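Local coordinates for StiE protein (Stigmatella aurantiaca, PDB 6ECX) that belongs to a modular polyketide synthase, here as its O-methyltransferase domain, which binds S-adenosylmethionine as methyl donor for methylation of an oxygen on the polyketide, at residues A[178-183]-A[223-228]; A[215-220]-A[286-291]. One frame throughout, in Å; residues are numbered along the deposited sequence.

Interaction 1. Residues A[178-183]-A[223-228]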
loop_
_atom_site.group_PDB
_atom_site.type_symbol
_atom_site.label_atom_id
_atom_site.label_comp_id
_atom_site.label_asym_id
_atom_site.label_seq_id
_atom_site.Cartn_x
_atom_site.Cartn_y
_atom_site.Cartn_z
ATOM N N ASN A 178 8.827 12.639 9.225
ATOM C CA ASN A 178 8.953 13.179 7.869
ATOM C C ASN A 178 7.580 13.442 7.244
ATOM O O ASN A 178 7.378 14.449 6.558
ATOM C CB ASN A 178 9.756 12.197 7.013
ATOM C CG ASN A 178 10.350 12.840 5.771
ATOM O OD1 ASN A 178 10.234 14.053 5.552
ATOM N ND2 ASN A 178 11.014 12.021 4.954
ATOM N N ILE A 179 6.627 12.538 7.453
ATOM C CA ILE A 179 5.285 12.757 6.917
ATOM C C ILE A 179 4.662 13.998 7.551
ATOM O O ILE A 179 4.175 14.904 6.857
ATOM C CB ILE A 179 4.402 11.511 7.142
ATOM C CG1 ILE A 179 4.881 10.346 6.258
ATOM C CG2 ILE A 179 2.931 11.857 6.847
ATOM C CD1 ILE A 179 4.244 8.998 6.591
ATOM N N ASP A 180 4.694 14.060 8.884
ATOM C CA ASP A 180 4.150 15.197 9.627
ATOM C C ASP A 180 4.755 16.522 9.158
ATOM O O ASP A 180 4.036 17.453 8.803
ATOM C CB ASP A 180 4.402 14.980 11.128
ATOM C CG ASP A 180 3.798 16.061 11.993
ATOM O OD1 ASP A 180 2.978 16.839 11.471
ATOM O OD2 ASP A 180 4.150 16.124 13.192
ATOM N N ARG A 181 6.079 16.616 9.124
ATOM C CA ARG A 181 6.708 17.899 8.830
ATOM C C ARG A 181 6.447 18.375 7.405
ATOM O O ARG A 181 6.687 19.555 7.102
ATOM C CB ARG A 181 8.217 17.804 9.105
ATOM C CG ARG A 181 8.510 17.644 10.597
ATOM C CD ARG A 181 10.007 17.533 10.934
ATOM N NE ARG A 181 10.593 16.279 10.467
ATOM C CZ ARG A 181 11.380 16.184 9.407
ATOM N NH1 ARG A 181 11.690 17.275 8.719
ATOM N NH2 ARG A 181 11.870 15.007 9.043
ATOM N N HIS A 182 5.970 17.497 6.525
ATOM C CA HIS A 182 5.736 17.873 5.130
ATOM C C HIS A 182 4.284 17.701 4.707
ATOM O O HIS A 182 3.988 17.639 3.511
ATOM C CB HIS A 182 6.674 17.082 4.217
ATOM C CG HIS A 182 8.103 17.391 4.475
ATOM N ND1 HIS A 182 8.824 16.772 5.473
ATOM C CD2 HIS A 182 8.933 18.305 3.917
ATOM C CE1 HIS A 182 10.049 17.273 5.499
ATOM N NE2 HIS A 182 10.138 18.202 4.567
ATOM N N LEU A 183 3.364 17.637 5.657
ATOM C CA LEU A 183 1.944 17.582 5.353
ATOM C C LEU A 183 1.317 18.890 5.823
ATOM O O LEU A 183 1.511 19.281 6.982
ATOM C CB LEU A 183 1.318 16.377 6.063
ATOM C CG LEU A 183 -0.079 15.881 5.742
ATOM C CD1 LEU A 183 -0.256 15.727 4.229
ATOM C CD2 LEU A 183 -0.290 14.544 6.465
ATOM N N SER A 223 1.769 10.644 18.013
ATOM C CA SER A 223 3.015 11.370 18.265
ATOM C C SER A 223 3.395 12.286 17.115
ATOM O O SER A 223 4.330 13.085 17.255
ATOM C CB SER A 223 4.177 10.393 18.498
ATOM O OG SER A 223 3.810 9.447 19.479
ATOM N N ASN A 224 2.726 12.163 15.973
ATOM C CA ASN A 224 3.089 12.928 14.791
ATOM C C ASN A 224 1.874 13.645 14.194
ATOM O O ASN A 224 1.773 13.819 12.980
ATOM C CB ASN A 224 3.792 12.008 13.791
ATOM C CG ASN A 224 5.159 11.563 14.310
ATOM O OD1 ASN A 224 6.094 12.352 14.293
ATOM N ND2 ASN A 224 5.264 10.331 14.818
ATOM N N HIS A 225 0.936 14.055 15.047
ATOM C CA HIS A 225 -0.164 14.937 14.648
ATOM C C HIS A 225 -1.053 14.302 13.584
ATOM O O HIS A 225 -1.548 14.986 12.689
ATOM C CB HIS A 225 0.360 16.296 14.158
ATOM C CG HIS A 225 1.190 17.021 15.174
ATOM N ND1 HIS A 225 2.564 17.112 15.087
ATOM C CD2 HIS A 225 0.841 17.664 16.314
ATOM C CE1 HIS A 225 3.024 17.780 16.130
ATOM N NE2 HIS A 225 1.999 18.126 16.889
ATOM N N LEU A 226 -1.309 12.999 13.699
ATOM C CA LEU A 226 -2.112 12.288 12.710
ATOM C C LEU A 226 -3.301 11.632 13.386
ATOM O O LEU A 226 -3.150 10.983 14.431
ATOM C CB LEU A 226 -1.270 11.231 11.965
ATOM C CG LEU A 226 -0.125 11.790 11.118
ATOM C CD1 LEU A 226 0.857 10.692 10.693
ATOM C CD2 LEU A 226 -0.676 12.530 9.890
ATOM N N ARG A 227 -4.475 11.790 12.779
ATOM C CA ARG A 227 -5.714 11.226 13.291
ATOM C C ARG A 227 -6.245 10.205 12.296
ATOM O O ARG A 227 -6.428 10.521 11.115
ATOM C CB ARG A 227 -6.769 12.315 13.537
ATOM C CG ARG A 227 -7.902 11.858 14.467
ATOM C CD ARG A 227 -8.879 12.988 14.747
ATOM N NE ARG A 227 -9.788 13.163 13.619
ATOM C CZ ARG A 227 -9.619 14.061 12.657
ATOM N NH1 ARG A 227 -10.487 14.135 11.663
ATOM N NH2 ARG A 227 -8.596 14.905 12.704
ATOM N N LEU A 228 -6.488 8.985 12.772
ATOM C CA LEU A 228 -7.137 7.989 11.940
ATOM C C LEU A 228 -8.604 8.358 11.773
ATOM O O LEU A 228 -9.339 8.440 12.764
ATOM C CB LEU A 228 -7.008 6.620 12.600
ATOM C CG LEU A 228 -7.751 5.472 11.914
ATOM C CD1 LEU A 228 -7.262 5.290 10.454
ATOM C CD2 LEU A 228 -7.524 4.165 12.723
HETATM O O HOH W 1 6.214 15.045 14.427
#
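The backbones come closest where the end of helix 172-181 passes the turn ahead of strand 226-233, with Asp180 CA 5.7 Å from Asn224 CA. Asp180 leaves the helix facing the turn, and its carboxylate, with CG anti to the backbone N (chi1 -176°), reaches the rim of the His225 imidazole. His225 ND1 donates to Asp180 OD2 over 2.7 Å, almost straight at 176°. Asp180 OD2 lies in the plane of the His225 imidazole, while ND1 approaches OD2 on the syn side and a little out of the carboxylate plane; the two flat groups are turned 54° against each other. The bond places a proton on ND1. Water 1 donates hydrogen bonds to Asp180 OD2 (2.6 Å) and to Asn224 OD1 (2.7 Å), bridging the two side chains; Asn224 ND2 instead holds Leu220 O in the preceding helix. Asp180 OD1 forms a salt bridge with Lys292 NZ, which probably favours the ionised carboxylate. Beside this polar cluster, Asp180 CB packs against Asn224 CB at 4.0 Å. On the buried side, Leu183 CD2 meets Leu226 CD2, also at 4.0 Å, in a small apolar contact. This is structural packing away from the S-adenosylmethionine site, in the Rossmann-like methyltransferase fold. Helix 172-181 is thereby fastened to the start of strand 226-233: Asn224 and Leu226 also touch Phe176 one turn back in that helix, Leu226 rests on Val290 of the adjacent strand 283-292, and the backbone of His225 pairs with Asp293 just beyond that strand.

Interaction 2. Residues A[215-220]-A[286-291]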
loop_
_atom_site.group_PDB
_atom_site.type_symbol
_atom_site.label_atom_id
_atom_site.label_comp_id
_atom_site.label_asym_id
_atom_site.label_seq_id
_atom_site.Cartn_x
_atom_site.Cartn_y
_atom_site.Cartn_z
ATOM N N GLU A 215 -1.990 -0.528 18.767
ATOM C CA GLU A 215 -1.397 0.434 19.688
ATOM C C GLU A 215 -0.117 1.021 19.123
ATOM O O GLU A 215 0.176 2.202 19.327
ATOM C CB GLU A 215 -1.132 -0.234 21.038
ATOM C CG GLU A 215 -0.403 0.653 22.021
ATOM C CD GLU A 215 -0.556 0.169 23.448
ATOM O OE1 GLU A 215 -0.917 0.989 24.325
ATOM O OE2 GLU A 215 -0.337 -1.038 23.683
ATOM N N GLN A 216 0.645 0.217 18.387
ATOM C CA GLN A 216 1.897 0.705 17.827
ATOM C C GLN A 216 1.648 1.681 16.692
ATOM O O GLN A 216 2.260 2.753 16.655
ATOM C CB GLN A 216 2.750 -0.471 17.372
ATOM C CG GLN A 216 3.433 -1.153 18.530
ATOM C CD GLN A 216 4.185 -2.382 18.083
ATOM O OE1 GLN A 216 3.668 -3.182 17.308
ATOM N NE2 GLN A 216 5.416 -2.534 18.560
ATOM N N TRP A 217 0.737 1.346 15.768
ATOM C CA TRP A 217 0.322 2.321 14.756
ATOM C C TRP A 217 -0.217 3.593 15.404
ATOM O O TRP A 217 0.090 4.703 14.961
ATOM C CB TRP A 217 -0.757 1.747 13.835
ATOM C CG TRP A 217 -0.284 0.746 12.794
ATOM C CD1 TRP A 217 -0.655 -0.564 12.696
ATOM C CD2 TRP A 217 0.614 0.987 11.701
ATOM N NE1 TRP A 217 -0.040 -1.158 11.615
ATOM C CE2 TRP A 217 0.749 -0.233 10.993
ATOM C CE3 TRP A 217 1.328 2.105 11.259
ATOM C CZ2 TRP A 217 1.567 -0.361 9.867
ATOM C CZ3 TRP A 217 2.141 1.977 10.132
ATOM C CH2 TRP A 217 2.252 0.751 9.452
ATOM N N ASN A 218 -1.071 3.439 16.421
ATOM C CA ASN A 218 -1.638 4.586 17.124
ATOM C C ASN A 218 -0.542 5.493 17.686
ATOM O O ASN A 218 -0.611 6.719 17.551
ATOM C CB ASN A 218 -2.576 4.100 18.241
ATOM C CG ASN A 218 -3.437 5.225 18.793
ATOM O OD1 ASN A 218 -3.264 6.366 18.385
ATOM N ND2 ASN A 218 -4.364 4.910 19.702
ATOM N N LYS A 219 0.486 4.913 18.309
ATOM C CA LYS A 219 1.559 5.743 18.848
ATOM C C LYS A 219 2.243 6.539 17.740
ATOM O O LYS A 219 2.530 7.734 17.906
ATOM C CB LYS A 219 2.562 4.855 19.592
ATOM C CG LYS A 219 3.499 5.611 20.527
ATOM C CD LYS A 219 4.243 4.636 21.435
ATOM C CE LYS A 219 5.257 5.349 22.313
ATOM N NZ LYS A 219 4.607 6.387 23.164
ATOM N N LEU A 220 2.475 5.902 16.587
ATOM C CA LEU A 220 3.085 6.599 15.459
ATOM C C LEU A 220 2.215 7.749 14.982
ATOM O O LEU A 220 2.720 8.842 14.697
ATOM C CB LEU A 220 3.330 5.632 14.301
ATOM C CG LEU A 220 4.457 4.614 14.515
ATOM C CD1 LEU A 220 4.421 3.585 13.402
ATOM C CD2 LEU A 220 5.788 5.337 14.547
ATOM N N VAL A 286 -5.282 -3.560 5.807
ATOM C CA VAL A 286 -6.136 -2.441 6.199
ATOM C C VAL A 286 -5.844 -1.251 5.304
ATOM O O VAL A 286 -4.684 -0.975 4.980
ATOM C CB VAL A 286 -5.928 -2.081 7.685
ATOM C CG1 VAL A 286 -6.728 -0.836 8.037
ATOM C CG2 VAL A 286 -6.337 -3.270 8.577
ATOM N N LEU A 287 -6.899 -0.548 4.896
ATOM C CA LEU A 287 -6.770 0.632 4.054
ATOM C C LEU A 287 -7.109 1.837 4.944
ATOM O O LEU A 287 -8.282 2.079 5.258
ATOM C CB LEU A 287 -7.687 0.521 2.835
ATOM C CG LEU A 287 -7.665 -0.824 2.084
ATOM C CD1 LEU A 287 -8.664 -0.837 0.936
ATOM C CD2 LEU A 287 -6.267 -1.154 1.565
ATOM N N PHE A 288 -6.065 2.570 5.348
ATOM C CA PHE A 288 -6.152 3.656 6.314
ATOM C C PHE A 288 -6.505 4.958 5.603
ATOM O O PHE A 288 -5.922 5.282 4.563
ATOM C CB PHE A 288 -4.821 3.872 7.040
ATOM C CG PHE A 288 -4.299 2.669 7.805
ATOM C CD1 PHE A 288 -3.627 1.641 7.145
ATOM C CD2 PHE A 288 -4.397 2.617 9.188
ATOM C CE1 PHE A 288 -3.114 0.564 7.852
ATOM C CE2 PHE A 288 -3.887 1.551 9.904
ATOM C CZ PHE A 288 -3.245 0.517 9.237
ATOM N N HIS A 289 -7.425 5.723 6.184
ATOM C CA HIS A 289 -7.607 7.123 5.811
ATOM C C HIS A 289 -7.315 7.977 7.042
ATOM O O HIS A 289 -8.016 7.868 8.053
ATOM C CB HIS A 289 -9.019 7.395 5.288
ATOM C CG HIS A 289 -9.207 8.787 4.766
ATOM N ND1 HIS A 289 -9.707 9.811 5.542
ATOM C CD2 HIS A 289 -8.933 9.332 3.558
ATOM C CE1 HIS A 289 -9.740 10.927 4.834
ATOM N NE2 HIS A 289 -9.282 10.661 3.624
ATOM N N VAL A 290 -6.295 8.823 6.943
ATOM C CA VAL A 290 -5.715 9.551 8.065
ATOM C C VAL A 290 -5.690 11.034 7.709
ATOM O O VAL A 290 -5.453 11.396 6.550
ATOM C CB VAL A 290 -4.290 9.024 8.354
ATOM C CG1 VAL A 290 -3.593 9.799 9.472
ATOM C CG2 VAL A 290 -4.344 7.496 8.658
ATOM N N GLN A 291 -5.913 11.901 8.701
ATOM C CA GLN A 291 -5.847 13.342 8.478
ATOM C C GLN A 291 -4.847 13.988 9.440
ATOM O O GLN A 291 -4.807 13.659 10.619
ATOM C CB GLN A 291 -7.231 13.995 8.630
ATOM C CG GLN A 291 -7.219 15.483 8.252
ATOM C CD GLN A 291 -8.557 16.154 8.453
ATOM O OE1 GLN A 291 -9.413 15.648 9.168
ATOM N NE2 GLN A 291 -8.763 17.271 7.779
#
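The indole nitrogen of Trp217 has two neighbours of different kinds: NE1 donates a hydrogen bond to the backbone O of Phe194, in strand 187-196, and lies 4.3 Å from Phe288 CZ. The setting is the Rossmann-like class I methyltransferase fold, in which strand 283-292 runs antiparallel between strands 187-196 and 226-233, and helix 214-222 packs on one face of the sheet. The backbones stay well apart, with Trp217 CA 10.7 Å from Phe288 CA, and two large aromatic side chains, each pointed at the other segment, fill the distance. Their packing is edge-to-face in a tilted form: the edge of Phe288 is presented to the face of Trp217, the centroid of the Phe288 ring is 5.4 Å from that of the five-membered ring of Trp217, and the planes make 53°, well short of a perpendicular T. With CG anti to its carbonyl carbon (chi1 -59°), the Phe288 ring stands off the strand toward the helix. One face of the Phe288 ring is covered by Val286 CG1 of the same strand, 3.8 Å above the ring plane and over its centre, since Val286, two residues away, emerges on the same side of the sheet. Phe309 of helix 298-309 touches both aromatic side chains and Phe176 of helix 172-181 packs on Trp217, so the pair belongs to a buried apolar layer between sheet and helices. The carbonyl of Phe194 satisfies the one polar atom of the indole within this layer and helps fix the rotation of the ring. Phe288 CZ sits above the indole toward its rim, near the NE1-CE2 bond, 4.4 Å from Trp217 CE2.

How the interactions relate
From the N terminus, the chain leaves helix 172-181 in segment 178-183, runs through strand 187-196, and enters helix 214-222 with segment 215-220. Segment 223-228, the turn and the first residues of strand 226-233, closes the 39-residue loop of interaction 1. Three helices follow before strand 283-292 brings segment 286-291 back, closing the 65-residue loop of interaction 2. The segments alternate, so the two loops cross rather than nest. Their second segments meet directly in the sheet, where Arg227 O and Gln291 N, 2.8 Å apart, probably share a hydrogen bond. Together the contacts tie two successive helices to two neighbouring antiparallel strands.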